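Glutamate--LysW ligase ArgX (PDB 3VPC) probably catalyses the ATP-dependent joining of glutamate to the C-terminal glutamate of the carrier protein LysW in arginine biosynthesis. Local coordinates at residues Leu124-Pro129 against His164-Tyr169; Pro128-Trp133 against Asn158-Ala163; Glu97-Pro102 against Tyr246-Leu251. All coordinates share one frame; numbering follows the deposited sequence.

Contact 1. Residues Leu124-Pro129 against His164-Tyr169; sequences LIDKPP and HIVQEY. With ADP (adenosine-5'-diphosphate), chain E.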
loop_
_atom_site.group_PDB
_atom_site.type_symbol
_atom_site.label_atom_id
_atom_site.label_comp_id
_atom_site.label_asym_id
_atom_site.label_seq_id
_atom_site.Cartn_x
_atom_site.Cartn_y
_atom_site.Cartn_z
ATOM N N LEU A 124 3.919 -23.069 -14.251
ATOM C CA LEU A 124 2.845 -22.141 -14.619
ATOM C C LEU A 124 3.311 -20.682 -14.524
ATOM O O LEU A 124 4.346 -20.384 -13.934
ATOM C CB LEU A 124 1.591 -22.407 -13.751
ATOM C CG LEU A 124 1.694 -22.219 -12.240
ATOM C CD1 LEU A 124 1.522 -20.759 -11.838
ATOM C CD2 LEU A 124 0.655 -23.118 -11.488
ATOM N N ILE A 125 2.568 -19.776 -15.164
ATOM C CA ILE A 125 2.782 -18.355 -15.007
ATOM C C ILE A 125 1.624 -17.857 -14.137
ATOM O O ILE A 125 0.497 -18.264 -14.337
ATOM C CB ILE A 125 2.770 -17.628 -16.395
ATOM C CG1 ILE A 125 4.055 -17.953 -17.192
ATOM C CG2 ILE A 125 2.567 -16.108 -16.223
ATOM C CD1 ILE A 125 5.321 -17.201 -16.683
ATOM N N ASP A 126 1.923 -17.028 -13.147
ATOM C CA ASP A 126 0.907 -16.285 -12.419
ATOM C C ASP A 126 1.218 -14.779 -12.557
ATOM O O ASP A 126 2.302 -14.295 -12.160
ATOM C CB ASP A 126 0.903 -16.742 -10.959
ATOM C CG ASP A 126 -0.125 -16.042 -10.098
ATOM O OD1 ASP A 126 -0.756 -15.046 -10.526
ATOM O OD2 ASP A 126 -0.277 -16.504 -8.938
ATOM N N LYS A 127 0.261 -14.037 -13.096
ATOM C CA LYS A 127 0.400 -12.584 -13.168
ATOM C C LYS A 127 -0.906 -11.864 -12.810
ATOM O O LYS A 127 -1.984 -12.425 -12.973
ATOM C CB LYS A 127 0.852 -12.168 -14.574
ATOM C CG LYS A 127 -0.177 -12.443 -15.667
ATOM C CD LYS A 127 0.534 -12.354 -17.057
ATOM C CE LYS A 127 -0.396 -12.763 -18.186
ATOM N NZ LYS A 127 0.344 -12.969 -19.484
ATOM N N PRO A 128 -0.807 -10.618 -12.321
ATOM C CA PRO A 128 -2.032 -9.858 -12.034
ATOM C C PRO A 128 -2.678 -9.334 -13.344
ATOM O O PRO A 128 -2.050 -9.393 -14.399
ATOM C CB PRO A 128 -1.543 -8.695 -11.154
ATOM C CG PRO A 128 -0.066 -8.868 -10.993
ATOM C CD PRO A 128 0.409 -9.841 -12.038
ATOM N N PRO A 129 -3.938 -8.862 -13.281
ATOM C CA PRO A 129 -4.593 -8.440 -14.534
ATOM C C PRO A 129 -4.154 -7.056 -15.006
ATOM O O PRO A 129 -4.462 -6.668 -16.125
ATOM C CB PRO A 129 -6.097 -8.447 -14.181
ATOM C CG PRO A 129 -6.139 -8.379 -12.683
ATOM C CD PRO A 129 -4.850 -8.863 -12.122
ATOM N N HIS A 164 -5.293 -13.267 -9.426
ATOM C CA HIS A 164 -4.285 -14.074 -10.097
ATOM C C HIS A 164 -4.792 -14.550 -11.442
ATOM O O HIS A 164 -5.914 -15.075 -11.550
ATOM C CB HIS A 164 -3.956 -15.321 -9.251
ATOM C CG HIS A 164 -3.404 -15.002 -7.895
ATOM N ND1 HIS A 164 -2.104 -15.278 -7.537
ATOM C CD2 HIS A 164 -3.981 -14.445 -6.807
ATOM C CE1 HIS A 164 -1.899 -14.893 -6.291
ATOM N NE2 HIS A 164 -3.024 -14.386 -5.824
ATOM N N ILE A 165 -3.967 -14.383 -12.468
ATOM C CA ILE A 165 -4.205 -15.055 -13.743
ATOM C C ILE A 165 -3.177 -16.192 -13.846
ATOM O O ILE A 165 -1.987 -15.953 -13.982
ATOM C CB ILE A 165 -4.042 -14.109 -14.980
ATOM C CG1 ILE A 165 -4.925 -12.857 -14.838
ATOM C CG2 ILE A 165 -4.406 -14.876 -16.235
ATOM C CD1 ILE A 165 -4.763 -11.828 -15.972
ATOM N N VAL A 166 -3.668 -17.420 -13.744
ATOM C CA VAL A 166 -2.815 -18.599 -13.666
ATOM C C VAL A 166 -2.836 -19.287 -15.028
ATOM O O VAL A 166 -3.864 -19.792 -15.467
ATOM C CB VAL A 166 -3.317 -19.540 -12.536
ATOM C CG1 VAL A 166 -2.452 -20.805 -12.440
ATOM C CG2 VAL A 166 -3.343 -18.795 -11.212
ATOM N N GLN A 167 -1.678 -19.307 -15.685
ATOM C CA GLN A 167 -1.576 -19.697 -17.084
ATOM C C GLN A 167 -0.585 -20.815 -17.356
ATOM O O GLN A 167 0.384 -21.020 -16.591
ATOM C CB GLN A 167 -1.104 -18.497 -17.912
ATOM C CG GLN A 167 -1.965 -17.281 -17.784
ATOM C CD GLN A 167 -1.645 -16.248 -18.819
ATOM O OE1 GLN A 167 -0.473 -15.972 -19.095
ATOM N NE2 GLN A 167 -2.687 -15.664 -19.409
ATOM N N GLU A 168 -0.832 -21.522 -18.448
ATOM C CA GLU A 168 0.169 -22.379 -19.040
ATOM C C GLU A 168 1.422 -21.542 -19.253
ATOM O O GLU A 168 1.338 -20.340 -19.524
ATOM C CB GLU A 168 -0.308 -22.936 -20.381
ATOM C CG GLU A 168 -0.437 -21.874 -21.516
ATOM C CD GLU A 168 -0.851 -22.495 -22.828
ATOM O OE1 GLU A 168 -0.203 -23.487 -23.250
ATOM O OE2 GLU A 168 -1.810 -22.001 -23.438
ATOM N N TYR A 169 2.577 -22.183 -19.099
ATOM C CA TYR A 169 3.848 -21.543 -19.403
ATOM C C TYR A 169 4.220 -21.843 -20.859
ATOM O O TYR A 169 4.479 -23.002 -21.227
ATOM C CB TYR A 169 4.943 -22.043 -18.438
ATOM C CG TYR A 169 6.309 -21.439 -18.713
ATOM C CD1 TYR A 169 6.429 -20.099 -19.078
ATOM C CD2 TYR A 169 7.482 -22.204 -18.605
ATOM C CE1 TYR A 169 7.667 -19.525 -19.328
ATOM C CE2 TYR A 169 8.730 -21.638 -18.868
ATOM C CZ TYR A 169 8.812 -20.297 -19.230
ATOM O OH TYR A 169 10.035 -19.691 -19.474
HETATM P PB ADP E . 3.076 -6.952 -18.460
HETATM O O1B ADP E . 1.701 -6.404 -18.831
HETATM O O2B ADP E . 4.171 -6.645 -19.480
HETATM O O3B ADP E . 3.497 -6.513 -17.080
HETATM P PA ADP E . 2.892 -9.598 -19.657
HETATM O O1A ADP E . 1.784 -10.639 -19.623
HETATM O O2A ADP E . 3.123 -8.780 -20.939
HETATM O O3A ADP E . 2.889 -8.583 -18.410
HETATM O "O5'" ADP E . 4.212 -10.488 -19.554
HETATM C "C5'" ADP E . 5.524 -9.966 -19.511
HETATM C "C4'" ADP E . 6.402 -11.010 -20.189
HETATM O "O4'" ADP E . 6.299 -12.294 -19.574
HETATM C "C3'" ADP E . 5.945 -11.244 -21.616
HETATM O "O3'" ADP E . 6.681 -10.357 -22.430
HETATM C "C2'" ADP E . 6.350 -12.649 -21.925
HETATM O "O2'" ADP E . 7.764 -12.657 -22.201
HETATM C "C1'" ADP E . 6.217 -13.314 -20.571
HETATM N N9 ADP E . 4.958 -14.067 -20.383
HETATM C C8 ADP E . 3.795 -13.578 -19.884
HETATM N N7 ADP E . 2.867 -14.558 -19.811
HETATM C C5 ADP E . 3.436 -15.692 -20.267
HETATM C C6 ADP E . 3.009 -17.101 -20.445
HETATM N N6 ADP E . 1.752 -17.476 -20.119
HETATM N N1 ADP E . 3.908 -17.992 -20.939
HETATM C C2 ADP E . 5.170 -17.604 -21.259
HETATM N N3 ADP E . 5.632 -16.344 -21.116
HETATM C C4 ADP E . 4.824 -15.363 -20.622
#
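Lys127 and Gln167 stand two residues apart in register on neighbouring antiparallel strands, and their side chains meet over the sheet face that receives the nucleotide. Lys127 CB leaves that face with CG set between its own backbone N and carbonyl carbon (chi1 66°), which puts CG beside Ile165. The rest of the chain is extended. CD passes 3.3 Å from ADP O1A, and CE lies 3.3 Å from Gln167 OE1. Four acceptors surround NZ at the tip, so its three hydrogens must be shared among them. ADP O1A is at 2.7 Å from NZ and ADP N7 at 3.0 Å; Asn249 OD1 is the third. Gln167 OE1, 3.1 Å from NZ, is approached from 36° out of the amide plane, off its lone pairs, and is the least well directed. Gln167 OE1 also takes a hydrogen from ADP N6 (2.9 Å), and Glu168 O takes another, which fits recognition of an adenine amino group. Ile125 CG1 packs against ADP C6 at 3.5 Å, with the Tyr169 ring turned obliquely to it.

The opposite face is different in kind. His164 ND1 donates to the syn lone pair of Asp126 OD2 over 2.6 Å, nearly straight (173°) and in the imidazole plane; Arg153 and Tyr117 hold the same carboxylate.

Ladder bonds pair Ile125 with Gln167 and Lys127 with Ile165 in the middle of a four-stranded ATP-grasp sheet. Strands 104-107 and 138-140 flank the pair, helix 110-120 packs on Leu124, His164 and Val166, and helix 87-97 meets Lys127 and Ile165 on the nucleotide side.

Contact 2. Residues Pro128-Trp133 against Asn158-Ala163; sequences PPIGSW and NSALKA. With ADP (adenosine-5'-diphosphate), chain E.
Pro128 meets Leu161 and Ala163 where the phosphate-binding loop of the ATP-grasp fold leaves strand 124-127, and the partner it leans on is a bend in the chain. The chain turns back at 160-163, with Ala163 N bonded to Ala160 O (2.8 Å). No hydrogen bond crosses between 128-133 and 158-163, so the contact is made by apolar atoms and by C-H groups set against carbonyl oxygens.

Pro128 places CB 4.2 Å from Leu161 CD1 and sends its CA-H toward Ala163 O, a CA-H...O contact of 3.5 Å with 156° at the hydrogen. Pro129 follows with its ring set against both ends of the bend. Its CD lies 3.2 Å from Ala160 O, the same oxygen that accepts from Ala163 N, while CG rests 3.8 Å from the Ala160 methyl. Tyr62 of a second subunit packs on both Pro129 and Ala160, so this joint also borders a subunit interface of the homotetramer.

Ile130 divides its branches. CG2 touches Leu161 CD1 at 3.9 Å and CD1 touches the Ala160 methyl at 4.0 Å; its side chain and that of Leu161 cross at about a right angle. Leu161 starts out from the bend in the other direction, and the end of its side chain, CD1, comes back to touch Ile130 CG2 and Pro128 CB.

Beyond Ile130 the chain turns from the protein to the nucleotide. Gly131, Ser132 and Trp133 belong to the inferred ATP site, and Ser132 N gives ADP O3B a weak hydrogen bond, 3.3 Å long and bent to 127°.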
loop_
_atom_site.group_PDB
_atom_site.type_symbol
_atom_site.label_atom_id
_atom_site.label_comp_id
_atom_site.label_asym_id
_atom_site.label_seq_id
_atom_site.Cartn_x
_atom_site.Cartn_y
_atom_site.Cartn_z
ATOM N N PRO A 128 -0.807 -10.618 -12.321
ATOM C CA PRO A 128 -2.032 -9.858 -12.034
ATOM C C PRO A 128 -2.678 -9.334 -13.344
ATOM O O PRO A 128 -2.050 -9.393 -14.399
ATOM C CB PRO A 128 -1.543 -8.695 -11.154
ATOM C CG PRO A 128 -0.066 -8.868 -10.993
ATOM C CD PRO A 128 0.409 -9.841 -12.038
ATOM N N PRO A 129 -3.938 -8.862 -13.281
ATOM C CA PRO A 129 -4.593 -8.440 -14.534
ATOM C C PRO A 129 -4.154 -7.056 -15.006
ATOM O O PRO A 129 -4.462 -6.668 -16.125
ATOM C CB PRO A 129 -6.097 -8.447 -14.181
ATOM C CG PRO A 129 -6.139 -8.379 -12.683
ATOM C CD PRO A 129 -4.850 -8.863 -12.122
ATOM N N ILE A 130 -3.410 -6.342 -14.162
ATOM C CA ILE A 130 -3.039 -4.957 -14.422
ATOM C C ILE A 130 -1.537 -4.859 -14.712
ATOM O O ILE A 130 -0.722 -5.478 -14.025
ATOM C CB ILE A 130 -3.519 -4.034 -13.235
ATOM C CG1 ILE A 130 -4.816 -3.308 -13.598
ATOM C CG2 ILE A 130 -2.461 -3.032 -12.824
ATOM C CD1 ILE A 130 -6.083 -4.180 -13.622
ATOM N N GLY A 131 -1.180 -4.100 -15.751
ATOM C CA GLY A 131 0.200 -4.052 -16.277
ATOM C C GLY A 131 1.252 -3.513 -15.326
ATOM O O GLY A 131 0.934 -2.950 -14.277
ATOM N N SER A 132 2.513 -3.681 -15.702
ATOM C CA SER A 132 3.634 -3.292 -14.846
ATOM C C SER A 132 5.003 -3.626 -15.447
ATOM O O SER A 132 5.945 -3.891 -14.700
ATOM C CB SER A 132 3.505 -3.942 -13.452
ATOM O OG SER A 132 3.016 -3.036 -12.467
ATOM N N TRP A 133 5.127 -3.594 -16.775
ATOM C CA TRP A 133 6.414 -3.869 -17.452
ATOM C C TRP A 133 7.014 -5.222 -17.052
ATOM O O TRP A 133 8.216 -5.326 -16.754
ATOM C CB TRP A 133 7.445 -2.743 -17.202
ATOM C CG TRP A 133 6.884 -1.365 -17.365
ATOM C CD1 TRP A 133 6.721 -0.675 -18.537
ATOM C CD2 TRP A 133 6.402 -0.506 -16.319
ATOM N NE1 TRP A 133 6.165 0.557 -18.285
ATOM C CE2 TRP A 133 5.957 0.688 -16.934
ATOM C CE3 TRP A 133 6.302 -0.630 -14.924
ATOM C CZ2 TRP A 133 5.416 1.755 -16.200
ATOM C CZ3 TRP A 133 5.760 0.426 -14.196
ATOM C CH2 TRP A 133 5.331 1.606 -14.839
ATOM N N ASN A 158 -2.860 -3.930 -2.339
ATOM C CA ASN A 158 -3.862 -3.127 -3.011
ATOM C C ASN A 158 -4.357 -3.724 -4.314
ATOM O O ASN A 158 -3.877 -4.776 -4.758
ATOM C CB ASN A 158 -3.354 -1.702 -3.216
ATOM C CG ASN A 158 -4.058 -0.708 -2.316
ATOM O OD1 ASN A 158 -3.601 -0.424 -1.203
ATOM N ND2 ASN A 158 -5.197 -0.190 -2.781
ATOM N N SER A 159 -5.365 -3.067 -4.877
ATOM C CA SER A 159 -5.737 -3.220 -6.285
ATOM C C SER A 159 -6.283 -4.593 -6.697
ATOM O O SER A 159 -6.624 -5.448 -5.874
ATOM C CB SER A 159 -4.556 -2.821 -7.197
ATOM O OG SER A 159 -3.965 -1.589 -6.787
ATOM N N ALA A 160 -6.383 -4.756 -8.010
ATOM C CA ALA A 160 -6.654 -6.032 -8.631
ATOM C C ALA A 160 -5.359 -6.843 -8.568
ATOM O O ALA A 160 -5.289 -7.964 -9.078
ATOM C CB ALA A 160 -7.086 -5.807 -10.065
ATOM N N LEU A 161 -4.342 -6.268 -7.919
ATOM C CA LEU A 161 -3.059 -6.926 -7.730
ATOM C C LEU A 161 -3.192 -8.178 -6.866
ATOM O O LEU A 161 -2.248 -8.952 -6.733
ATOM C CB LEU A 161 -2.024 -5.945 -7.164
ATOM C CG LEU A 161 -1.088 -5.175 -8.115
ATOM C CD1 LEU A 161 -1.680 -4.845 -9.482
ATOM C CD2 LEU A 161 -0.599 -3.895 -7.451
ATOM N N LYS A 162 -4.388 -8.374 -6.318
ATOM C CA LYS A 162 -4.770 -9.550 -5.532
ATOM C C LYS A 162 -5.389 -10.672 -6.389
ATOM O O LYS A 162 -5.507 -11.828 -5.946
ATOM C CB LYS A 162 -5.814 -9.115 -4.501
ATOM C CG LYS A 162 -5.978 -10.018 -3.291
ATOM C CD LYS A 162 -7.190 -10.930 -3.391
ATOM C CE LYS A 162 -7.444 -11.564 -2.035
ATOM N NZ LYS A 162 -8.717 -12.308 -1.990
ATOM N N ALA A 163 -5.860 -10.315 -7.579
ATOM C CA ALA A 163 -6.390 -11.297 -8.510
ATOM C C ALA A 163 -5.227 -11.944 -9.294
ATOM O O ALA A 163 -4.309 -11.254 -9.747
ATOM C CB ALA A 163 -7.414 -10.626 -9.471
HETATM P PB ADP E . 3.076 -6.952 -18.460
HETATM O O1B ADP E . 1.701 -6.404 -18.831
HETATM O O2B ADP E . 4.171 -6.645 -19.480
HETATM O O3B ADP E . 3.497 -6.513 -17.080
HETATM P PA ADP E . 2.892 -9.598 -19.657
HETATM O O1A ADP E . 1.784 -10.639 -19.623
HETATM O O2A ADP E . 3.123 -8.780 -20.939
HETATM O O3A ADP E . 2.889 -8.583 -18.410
HETATM O "O5'" ADP E . 4.212 -10.488 -19.554
HETATM C "C5'" ADP E . 5.524 -9.966 -19.511
HETATM C "C4'" ADP E . 6.402 -11.010 -20.189
HETATM O "O4'" ADP E . 6.299 -12.294 -19.574
HETATM C "C3'" ADP E . 5.945 -11.244 -21.616
HETATM O "O3'" ADP E . 6.681 -10.357 -22.430
HETATM C "C2'" ADP E . 6.350 -12.649 -21.925
HETATM O "O2'" ADP E . 7.764 -12.657 -22.201
HETATM C "C1'" ADP E . 6.217 -13.314 -20.571
HETATM N N9 ADP E . 4.958 -14.067 -20.383
HETATM C C8 ADP E . 3.795 -13.578 -19.884
HETATM N N7 ADP E . 2.867 -14.558 -19.811
HETATM C C5 ADP E . 3.436 -15.692 -20.267
HETATM C C6 ADP E . 3.009 -17.101 -20.445
HETATM N N6 ADP E . 1.752 -17.476 -20.119
HETATM N N1 ADP E . 3.908 -17.992 -20.939
HETATM C C2 ADP E . 5.170 -17.604 -21.259
HETATM N N3 ADP E . 5.632 -16.344 -21.116
HETATM C C4 ADP E . 4.824 -15.363 -20.622
#

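Contact 3. Residues Glu97-Pro102 against Tyr246-Leu251; sequences EGIPIP and YVVNEL. With ADP (adenosine-5'-diphosphate), chain E.
The side chains of Pro102 and Asn249 cross at about a right angle, ring CG lying 4.1 Å from the amide oxygen OD1. The other end of that amide belongs to the nucleotide: ND2 donates to ADP O1A over 3.0 Å at 157°, while OD1 accepts from Lys127, so both ends of the flat group are bonded and its rotation is fixed. CG stands opposite the backbone N (chi1 -175°), which carries the amide out from the strand toward the phosphates. The ring of Pro100 approaches a peptide instead, with CB 3.4 Å from Tyr246 O. The Tyr246 ring leads away, its OH bonded to Asp215.

Between the two prolines the chain is tied by one backbone bond, Val248 N to Pro100 O, 2.9 Å and nearly straight at 169°. Val247 points its CB at the loop, CG1 against Pro100 CB and CG2 4.0 Å from Pro102 CD. Val248 adds a methyl contact, CG2 to Ile99 CG2 at 3.8 Å, and both side chains also touch Leu94 of helix 87-97. A Schellman motif at Gly98 ends that helix and releases the loop.

Strand 245-252 is the outermost strand, within this chain, of the five-stranded sheet of the ATP-grasp domain. Asn249 and Glu250 both face the single residue Asp237 of the neighbouring antiparallel strand 233-241, a classic beta bulge. Asp237 and Glu250 are magnesium ligands, Glu250 for both ions, and here its OE2 forms a salt bridge with Lys87. Val248 O, buried by the loop, finds no hydrogen-bond partner in the model; Pro102 CD is 3.4 Å from Val248 O.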
loop_
_atom_site.group_PDB
_atom_site.type_symbol
_atom_site.label_atom_id
_atom_site.label_comp_id
_atom_site.label_asym_id
_atom_site.label_seq_id
_atom_site.Cartn_x
_atom_site.Cartn_y
_atom_site.Cartn_z
ATOM N N GLU A 97 -14.958 -15.200 -28.262
ATOM C CA GLU A 97 -14.911 -15.219 -29.714
ATOM C C GLU A 97 -14.071 -16.339 -30.306
ATOM O O GLU A 97 -14.005 -16.474 -31.527
ATOM C CB GLU A 97 -14.391 -13.882 -30.220
ATOM C CG GLU A 97 -15.433 -12.798 -30.205
ATOM C CD GLU A 97 -16.499 -13.003 -31.262
ATOM O OE1 GLU A 97 -17.617 -12.520 -31.065
ATOM O OE2 GLU A 97 -16.222 -13.651 -32.279
ATOM N N GLY A 98 -13.439 -17.140 -29.464
ATOM C CA GLY A 98 -12.615 -18.249 -29.937
ATOM C C GLY A 98 -11.246 -17.837 -30.441
ATOM O O GLY A 98 -10.603 -18.592 -31.166
ATOM N N ILE A 99 -10.802 -16.636 -30.060
ATOM C CA ILE A 99 -9.446 -16.173 -30.362
ATOM C C ILE A 99 -8.514 -16.763 -29.308
ATOM O O ILE A 99 -8.736 -16.593 -28.108
ATOM C CB ILE A 99 -9.372 -14.631 -30.393
ATOM C CG1 ILE A 99 -10.352 -14.090 -31.450
ATOM C CG2 ILE A 99 -7.951 -14.134 -30.651
ATOM C CD1 ILE A 99 -10.379 -12.583 -31.498
ATOM N N PRO A 100 -7.461 -17.465 -29.755
ATOM C CA PRO A 100 -6.562 -18.154 -28.827
ATOM C C PRO A 100 -5.875 -17.210 -27.845
ATOM O O PRO A 100 -5.409 -16.122 -28.211
ATOM C CB PRO A 100 -5.547 -18.821 -29.776
ATOM C CG PRO A 100 -6.369 -19.067 -31.032
ATOM C CD PRO A 100 -7.127 -17.784 -31.160
ATOM N N ILE A 101 -5.839 -17.645 -26.590
ATOM C CA ILE A 101 -5.187 -16.956 -25.485
ATOM C C ILE A 101 -4.401 -18.046 -24.729
ATOM O O ILE A 101 -4.626 -19.218 -24.991
ATOM C CB ILE A 101 -6.236 -16.271 -24.552
ATOM C CG1 ILE A 101 -7.184 -17.314 -23.932
ATOM C CG2 ILE A 101 -6.987 -15.154 -25.306
ATOM C CD1 ILE A 101 -7.961 -16.781 -22.745
ATOM N N PRO A 102 -3.442 -17.672 -23.843
ATOM C CA PRO A 102 -2.803 -18.708 -23.030
ATOM C C PRO A 102 -3.894 -19.350 -22.170
ATOM O O PRO A 102 -4.769 -18.638 -21.694
ATOM C CB PRO A 102 -1.843 -17.914 -22.119
ATOM C CG PRO A 102 -1.648 -16.605 -22.818
ATOM C CD PRO A 102 -2.926 -16.324 -23.524
ATOM N N TYR A 246 -0.556 -19.060 -32.643
ATOM C CA TYR A 246 -0.370 -17.762 -32.013
ATOM C C TYR A 246 -1.482 -17.551 -30.989
ATOM O O TYR A 246 -2.641 -17.889 -31.232
ATOM C CB TYR A 246 -0.420 -16.638 -33.051
ATOM C CG TYR A 246 0.666 -16.673 -34.116
ATOM C CD1 TYR A 246 1.998 -16.402 -33.798
ATOM C CD2 TYR A 246 0.352 -16.959 -35.449
ATOM C CE1 TYR A 246 2.997 -16.428 -34.781
ATOM C CE2 TYR A 246 1.350 -16.985 -36.444
ATOM C CZ TYR A 246 2.661 -16.717 -36.099
ATOM O OH TYR A 246 3.642 -16.734 -37.070
ATOM N N VAL A 247 -1.126 -16.998 -29.842
ATOM C CA VAL A 247 -2.119 -16.634 -28.836
ATOM C C VAL A 247 -1.950 -15.163 -28.480
ATOM O O VAL A 247 -0.826 -14.648 -28.482
ATOM C CB VAL A 247 -2.000 -17.492 -27.534
ATOM C CG1 VAL A 247 -2.091 -18.976 -27.852
ATOM C CG2 VAL A 247 -0.715 -17.177 -26.788
ATOM N N VAL A 248 -3.061 -14.492 -28.164
ATOM C CA VAL A 248 -3.009 -13.092 -27.766
ATOM C C VAL A 248 -2.736 -13.013 -26.274
ATOM O O VAL A 248 -3.448 -13.617 -25.477
ATOM C CB VAL A 248 -4.316 -12.345 -28.103
ATOM C CG1 VAL A 248 -4.212 -10.845 -27.698
ATOM C CG2 VAL A 248 -4.641 -12.490 -29.574
ATOM N N ASN A 249 -1.684 -12.295 -25.908
ATOM C CA ASN A 249 -1.326 -12.145 -24.501
ATOM C C ASN A 249 -1.820 -10.841 -23.880
ATOM O O ASN A 249 -2.249 -10.829 -22.735
ATOM C CB ASN A 249 0.182 -12.251 -24.299
ATOM C CG ASN A 249 0.569 -12.219 -22.828
ATOM O OD1 ASN A 249 -0.013 -12.931 -22.011
ATOM N ND2 ASN A 249 1.527 -11.388 -22.487
ATOM N N GLU A 250 -1.755 -9.750 -24.640
ATOM C CA GLU A 250 -2.013 -8.396 -24.134
ATOM C C GLU A 250 -2.541 -7.546 -25.286
ATOM O O GLU A 250 -2.150 -7.769 -26.434
ATOM C CB GLU A 250 -0.687 -7.718 -23.731
ATOM C CG GLU A 250 -0.255 -7.793 -22.284
ATOM C CD GLU A 250 -0.893 -6.682 -21.447
ATOM O OE1 GLU A 250 -0.388 -5.536 -21.434
ATOM O OE2 GLU A 250 -1.908 -6.965 -20.795
ATOM N N LEU A 251 -3.394 -6.570 -24.975
ATOM C CA LEU A 251 -3.547 -5.385 -25.827
ATOM C C LEU A 251 -3.210 -4.121 -25.041
ATOM O O LEU A 251 -3.431 -4.054 -23.831
ATOM C CB LEU A 251 -4.946 -5.291 -26.427
ATOM C CG LEU A 251 -5.137 -6.164 -27.675
ATOM C CD1 LEU A 251 -5.827 -7.483 -27.354
ATOM C CD2 LEU A 251 -5.866 -5.397 -28.766
HETATM P PB ADP E . 3.076 -6.952 -18.460
HETATM O O1B ADP E . 1.701 -6.404 -18.831
HETATM O O2B ADP E . 4.171 -6.645 -19.480
HETATM O O3B ADP E . 3.497 -6.513 -17.080
HETATM P PA ADP E . 2.892 -9.598 -19.657
HETATM O O1A ADP E . 1.784 -10.639 -19.623
HETATM O O2A ADP E . 3.123 -8.780 -20.939
HETATM O O3A ADP E . 2.889 -8.583 -18.410
HETATM O "O5'" ADP E . 4.212 -10.488 -19.554
HETATM C "C5'" ADP E . 5.524 -9.966 -19.511
HETATM C "C4'" ADP E . 6.402 -11.010 -20.189
HETATM O "O4'" ADP E . 6.299 -12.294 -19.574
HETATM C "C3'" ADP E . 5.945 -11.244 -21.616
HETATM O "O3'" ADP E . 6.681 -10.357 -22.430
HETATM C "C2'" ADP E . 6.350 -12.649 -21.925
HETATM O "O2'" ADP E . 7.764 -12.657 -22.201
HETATM C "C1'" ADP E . 6.217 -13.314 -20.571
HETATM N N9 ADP E . 4.958 -14.067 -20.383
HETATM C C8 ADP E . 3.795 -13.578 -19.884
HETATM N N7 ADP E . 2.867 -14.558 -19.811
HETATM C C5 ADP E . 3.436 -15.692 -20.267
HETATM C C6 ADP E . 3.009 -17.101 -20.445
HETATM N N6 ADP E . 1.752 -17.476 -20.119
HETATM N N1 ADP E . 3.908 -17.992 -20.939
HETATM C C2 ADP E . 5.170 -17.604 -21.259
HETATM N N3 ADP E . 5.632 -16.344 -21.116
HETATM C C4 ADP E . 4.824 -15.363 -20.622
#

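Contact 3 opens first, in the loop after helix 87-97, and closes last, when strand 245-252 returns to 97-102; this long loop encloses the other two. Within it, contact 1 joins strands 124-127 and 164-168. Contact 2 starts from the same piece of chain, sharing Pro128 and Pro129, and closes sooner, at 158-163, so it nests inside contact 1 around strand 138-140 and helix 143-154. Contacts 1 and 2 therefore shape the four-stranded sheet and its phosphate loop, while contact 3 fixes the linker to the five-stranded sheet. ADP lies between the two sheets, and contacts 1 and 3 touch each other beside it.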